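PDB 1Y5H: hypoxic response protein 1, which is a secreted, probably zinc-binding CBS-domain protein of the hypoxic response whose function is unknown and which, unlike some relatives, does not seem to bind AMP. Local coordinates for residues A[20-34]-A[42-56]. Numbering follows the deposited sequence.
Sequences CVGEHETLTAAAQYM and LPICGDDDRLHGMLT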
loop_
_atom_site.group_PDB
_atom_site.type_symbol
_atom_site.label_atom_id
_atom_site.label_comp_id
_atom_site.label_asym_id
_atom_site.label_seq_id
_atom_site.Cartn_x
_atom_site.Cartn_y
_atom_site.Cartn_z
ATOM N N CYS A 20 -17.834 -9.200 2.782
ATOM C CA CYS A 20 -16.605 -9.913 3.070
ATOM C C CYS A 20 -16.245 -10.687 1.803
ATOM O O CYS A 20 -17.086 -11.392 1.229
ATOM C CB CYS A 20 -16.810 -10.864 4.250
ATOM S SG CYS A 20 -15.254 -11.349 5.062
ATOM N N VAL A 21 -15.004 -10.534 1.358
ATOM C CA VAL A 21 -14.536 -11.213 0.158
ATOM C C VAL A 21 -14.291 -12.680 0.472
ATOM O O VAL A 21 -13.747 -13.008 1.517
ATOM C CB VAL A 21 -13.243 -10.561 -0.355
ATOM C CG1 VAL A 21 -12.724 -11.305 -1.574
ATOM C CG2 VAL A 21 -13.513 -9.100 -0.694
ATOM N N GLY A 22 -14.707 -13.562 -0.430
ATOM C CA GLY A 22 -14.532 -14.984 -0.200
ATOM C C GLY A 22 -13.080 -15.417 -0.176
ATOM O O GLY A 22 -12.266 -14.931 -0.963
ATOM N N GLU A 23 -12.758 -16.341 0.724
ATOM C CA GLU A 23 -11.394 -16.845 0.864
ATOM C C GLU A 23 -10.874 -17.532 -0.398
ATOM O O GLU A 23 -9.664 -17.602 -0.612
ATOM C CB GLU A 23 -11.311 -17.837 2.031
ATOM C CG GLU A 23 -12.203 -19.060 1.840
ATOM C CD GLU A 23 -11.874 -20.211 2.780
ATOM O OE1 GLU A 23 -10.715 -20.680 2.766
ATOM O OE2 GLU A 23 -12.777 -20.653 3.521
ATOM N N HIS A 24 -11.776 -18.041 -1.232
ATOM C CA HIS A 24 -11.359 -18.728 -2.453
ATOM C C HIS A 24 -11.247 -17.822 -3.671
ATOM O O HIS A 24 -10.892 -18.283 -4.761
ATOM C CB HIS A 24 -12.314 -19.884 -2.761
ATOM C CG HIS A 24 -12.406 -20.895 -1.661
ATOM N ND1 HIS A 24 -11.318 -21.624 -1.228
ATOM C CD2 HIS A 24 -13.446 -21.275 -0.881
ATOM C CE1 HIS A 24 -11.684 -22.405 -0.228
ATOM N NE2 HIS A 24 -12.970 -22.212 0.003
ATOM N N GLU A 25 -11.559 -16.540 -3.502
ATOM C CA GLU A 25 -11.447 -15.606 -4.617
ATOM C C GLU A 25 -9.957 -15.389 -4.901
ATOM O O GLU A 25 -9.130 -15.440 -3.986
ATOM C CB GLU A 25 -12.164 -14.293 -4.285
ATOM C CG GLU A 25 -13.664 -14.517 -4.049
ATOM C CD GLU A 25 -14.498 -13.249 -4.118
ATOM O OE1 GLU A 25 -14.481 -12.579 -5.174
ATOM O OE2 GLU A 25 -15.183 -12.926 -3.121
ATOM N N THR A 26 -9.614 -15.179 -6.168
ATOM C CA THR A 26 -8.214 -14.983 -6.557
ATOM C C THR A 26 -7.682 -13.615 -6.139
ATOM O O THR A 26 -8.445 -12.718 -5.780
ATOM C CB THR A 26 -8.029 -15.131 -8.077
ATOM O OG1 THR A 26 -8.635 -14.017 -8.746
ATOM C CG2 THR A 26 -8.665 -16.439 -8.567
ATOM N N LEU A 27 -6.362 -13.457 -6.169
ATOM C CA LEU A 27 -5.780 -12.175 -5.794
ATOM C C LEU A 27 -6.152 -11.118 -6.828
ATOM O O LEU A 27 -6.319 -9.946 -6.495
ATOM C CB LEU A 27 -4.255 -12.278 -5.667
ATOM C CG LEU A 27 -3.739 -13.240 -4.590
ATOM C CD1 LEU A 27 -2.209 -13.161 -4.538
ATOM C CD2 LEU A 27 -4.333 -12.874 -3.226
ATOM N N THR A 28 -6.279 -11.536 -8.084
ATOM C CA THR A 28 -6.663 -10.603 -9.134
ATOM C C THR A 28 -8.069 -10.087 -8.834
ATOM O O THR A 28 -8.352 -8.901 -8.980
ATOM C CB THR A 28 -6.645 -11.287 -10.512
ATOM O OG1 THR A 28 -5.300 -11.679 -10.823
ATOM C CG2 THR A 28 -7.152 -10.339 -11.591
ATOM N N ALA A 29 -8.953 -10.982 -8.404
ATOM C CA ALA A 29 -10.312 -10.569 -8.080
ATOM C C ALA A 29 -10.303 -9.604 -6.899
ATOM O O ALA A 29 -11.031 -8.610 -6.891
ATOM C CB ALA A 29 -11.173 -11.790 -7.764
ATOM N N ALA A 30 -9.477 -9.894 -5.898
ATOM C CA ALA A 30 -9.377 -9.035 -4.723
ATOM C C ALA A 30 -8.878 -7.642 -5.109
ATOM O O ALA A 30 -9.320 -6.640 -4.551
ATOM C CB ALA A 30 -8.444 -9.662 -3.691
ATOM N N ALA A 31 -7.957 -7.588 -6.068
ATOM C CA ALA A 31 -7.409 -6.314 -6.525
ATOM C C ALA A 31 -8.524 -5.478 -7.138
ATOM O O ALA A 31 -8.570 -4.262 -6.961
ATOM C CB ALA A 31 -6.305 -6.556 -7.551
ATOM N N GLN A 32 -9.422 -6.137 -7.861
ATOM C CA GLN A 32 -10.548 -5.440 -8.478
ATOM C C GLN A 32 -11.465 -4.821 -7.425
ATOM O O GLN A 32 -11.977 -3.719 -7.615
ATOM C CB GLN A 32 -11.336 -6.402 -9.366
ATOM C CG GLN A 32 -10.531 -6.888 -10.559
ATOM C CD GLN A 32 -11.186 -8.032 -11.304
ATOM O OE1 GLN A 32 -10.669 -8.497 -12.321
ATOM N NE2 GLN A 32 -12.323 -8.498 -10.803
ATOM N N TYR A 33 -11.671 -5.521 -6.312
ATOM C CA TYR A 33 -12.529 -4.994 -5.252
ATOM C C TYR A 33 -11.901 -3.779 -4.586
ATOM O O TYR A 33 -12.600 -2.843 -4.192
ATOM C CB TYR A 33 -12.805 -6.059 -4.188
ATOM C CG TYR A 33 -13.611 -7.236 -4.681
ATOM C CD1 TYR A 33 -14.838 -7.051 -5.321
ATOM C CD2 TYR A 33 -13.163 -8.540 -4.482
ATOM C CE1 TYR A 33 -15.598 -8.141 -5.749
ATOM C CE2 TYR A 33 -13.913 -9.633 -4.903
ATOM C CZ TYR A 33 -15.129 -9.429 -5.536
ATOM O OH TYR A 33 -15.867 -10.515 -5.955
HETATM N N MSE A 34 -10.580 -3.791 -4.457
HETATM C CA MSE A 34 -9.889 -2.678 -3.832
HETATM C C MSE A 34 -9.980 -1.424 -4.693
HETATM O O MSE A 34 -10.046 -0.310 -4.168
HETATM C CB MSE A 34 -8.430 -3.042 -3.584
HETATM C CG MSE A 34 -8.262 -4.120 -2.541
HETATM SE SE MSE A 34 -6.414 -4.581 -2.402
HETATM C CE MSE A 34 -6.559 -6.032 -1.131
ATOM N N LEU A 42 -9.091 -5.600 2.727
ATOM C CA LEU A 42 -10.386 -6.265 2.604
ATOM C C LEU A 42 -10.526 -7.395 3.611
ATOM O O LEU A 42 -9.581 -8.138 3.855
ATOM C CB LEU A 42 -10.534 -6.884 1.209
ATOM C CG LEU A 42 -10.494 -6.033 -0.058
ATOM C CD1 LEU A 42 -10.276 -6.934 -1.268
ATOM C CD2 LEU A 42 -11.789 -5.255 -0.186
ATOM N N PRO A 43 -11.712 -7.530 4.226
ATOM C CA PRO A 43 -11.899 -8.617 5.188
ATOM C C PRO A 43 -12.164 -9.865 4.342
ATOM O O PRO A 43 -12.901 -9.800 3.357
ATOM C CB PRO A 43 -13.124 -8.165 5.988
ATOM C CG PRO A 43 -13.913 -7.379 4.984
ATOM C CD PRO A 43 -12.848 -6.590 4.249
ATOM N N ILE A 44 -11.541 -10.979 4.706
ATOM C CA ILE A 44 -11.694 -12.230 3.957
ATOM C C ILE A 44 -12.418 -13.265 4.814
ATOM O O ILE A 44 -12.040 -13.498 5.960
ATOM C CB ILE A 44 -10.301 -12.778 3.535
ATOM C CG1 ILE A 44 -9.534 -11.700 2.753
ATOM C CG2 ILE A 44 -10.455 -14.043 2.696
ATOM C CD1 ILE A 44 -10.265 -11.168 1.534
ATOM N N CYS A 45 -13.445 -13.899 4.251
ATOM C CA CYS A 45 -14.229 -14.874 5.003
ATOM C C CYS A 45 -14.420 -16.227 4.356
ATOM O O CYS A 45 -14.311 -16.385 3.141
ATOM C CB CYS A 45 -15.634 -14.340 5.271
ATOM S SG CYS A 45 -15.764 -12.860 6.308
ATOM N N GLY A 46 -14.736 -17.194 5.209
ATOM C CA GLY A 46 -15.035 -18.535 4.756
ATOM C C GLY A 46 -16.551 -18.540 4.654
ATOM O O GLY A 46 -17.148 -17.511 4.345
ATOM N N ASP A 47 -17.189 -19.668 4.941
ATOM C CA ASP A 47 -18.645 -19.741 4.857
ATOM C C ASP A 47 -19.331 -18.996 6.006
ATOM O O ASP A 47 -18.768 -18.848 7.090
ATOM C CB ASP A 47 -19.087 -21.199 4.839
ATOM N N ASP A 48 -20.547 -18.524 5.752
ATOM C CA ASP A 48 -21.305 -17.817 6.769
ATOM C C ASP A 48 -20.631 -16.596 7.371
ATOM O O ASP A 48 -20.663 -16.403 8.586
ATOM N N ASP A 49 -20.026 -15.770 6.524
ATOM C CA ASP A 49 -19.352 -14.553 6.973
ATOM C C ASP A 49 -18.359 -14.784 8.113
ATOM O O ASP A 49 -18.148 -13.901 8.947
ATOM C CB ASP A 49 -20.386 -13.506 7.387
ATOM N N ARG A 50 -17.755 -15.967 8.148
ATOM C CA ARG A 50 -16.769 -16.297 9.173
ATOM C C ARG A 50 -15.420 -15.687 8.779
ATOM O O ARG A 50 -14.839 -16.064 7.764
ATOM C CB ARG A 50 -16.641 -17.804 9.303
ATOM N N LEU A 51 -14.924 -14.759 9.592
ATOM C CA LEU A 51 -13.659 -14.075 9.317
ATOM C C LEU A 51 -12.405 -14.944 9.336
ATOM O O LEU A 51 -12.117 -15.618 10.323
ATOM C CB LEU A 51 -13.465 -12.924 10.306
ATOM C CG LEU A 51 -12.189 -12.103 10.104
ATOM C CD1 LEU A 51 -12.305 -11.291 8.826
ATOM C CD2 LEU A 51 -11.987 -11.178 11.293
ATOM N N HIS A 52 -11.645 -14.900 8.244
ATOM C CA HIS A 52 -10.404 -15.664 8.125
ATOM C C HIS A 52 -9.179 -14.769 8.264
ATOM O O HIS A 52 -8.104 -15.227 8.652
ATOM C CB HIS A 52 -10.358 -16.387 6.778
ATOM C CG HIS A 52 -11.048 -17.713 6.787
ATOM N ND1 HIS A 52 -12.262 -17.917 7.404
ATOM C CD2 HIS A 52 -10.699 -18.902 6.239
ATOM C CE1 HIS A 52 -12.633 -19.173 7.237
ATOM N NE2 HIS A 52 -11.703 -19.793 6.533
ATOM N N GLY A 53 -9.345 -13.491 7.943
ATOM C CA GLY A 53 -8.243 -12.551 8.053
ATOM C C GLY A 53 -8.464 -11.316 7.206
ATOM O O GLY A 53 -9.545 -11.128 6.653
HETATM N N MSE A 54 -7.450 -10.457 7.140
HETATM C CA MSE A 54 -7.499 -9.237 6.343
HETATM C C MSE A 54 -6.445 -9.353 5.249
HETATM O O MSE A 54 -5.354 -9.889 5.477
HETATM C CB MSE A 54 -7.184 -8.002 7.193
HETATM C CG MSE A 54 -8.237 -7.612 8.225
HETATM SE SE MSE A 54 -9.878 -6.923 7.472
HETATM C CE MSE A 54 -9.245 -5.264 6.741
ATOM N N LEU A 55 -6.780 -8.861 4.064
ATOM C CA LEU A 55 -5.863 -8.877 2.931
ATOM C C LEU A 55 -5.620 -7.428 2.538
ATOM O O LEU A 55 -6.569 -6.680 2.324
ATOM C CB LEU A 55 -6.486 -9.618 1.744
ATOM C CG LEU A 55 -5.604 -9.679 0.487
ATOM C CD1 LEU A 55 -4.443 -10.635 0.725
ATOM C CD2 LEU A 55 -6.435 -10.129 -0.711
ATOM N N THR A 56 -4.354 -7.028 2.438
ATOM C CA THR A 56 -4.038 -5.659 2.056
ATOM C C THR A 56 -3.447 -5.616 0.654
ATOM O O THR A 56 -3.014 -6.640 0.114
ATOM C CB THR A 56 -3.025 -5.010 3.020
ATOM O OG1 THR A 56 -1.762 -5.685 2.921
ATOM C CG2 THR A 56 -3.536 -5.084 4.456
#
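C20 and C45 are joined by a disulfide, SG to SG 2.0 Å with a torsion of 88° about the S-S bond, which ties the residue preceding strand 21-22 to the last residue of its parallel neighbour, strand 42-45. C20 sends its SG toward C45 by standing it opposite the backbone N (chi1 -159°); C45 turns its own SG beside its backbone N to meet it. Next to the disulfide, V21 N donates to P43 O, V21 O accepts from C45 N at 2.9 Å in a fairly straight bond (165° at the hydrogen), and E23 N donates to C45 O.

V21 and I44, branched and apolar as suits a buried strand pair, lie side by side, V21 CB 3.6 Å from I44 CD1. Helix 27-34 packs on L42 and L55 through L27, A30, Y33 and M34; L42 CD1 also meets V21 CG2. From M34 CB, directed at the sheet, CG rests 3.7 Å from L42 CD1, SE (selenium replacing sulfur) serves as link, and CE wedges between L42 and the L55-T56 backbone, 3.5 Å from L55 O. A long, flexible, unbranched methionine suits this slot. Small A30 lets the helix come close, CB 3.6 Å from L55 CD2.

Beyond the strand pair, E23 OE2 lies obliquely to the H52 ring without a hydrogen bond, while OE1 salt-bridges R81. Thus disulfide and backbone bonds fasten the strands of this CBS beta-alpha-beta unit; apolar contacts, reaching also to strand 51-56, mostly seat its helix, helped by E25, which accepts from G22 N and Y33 OH.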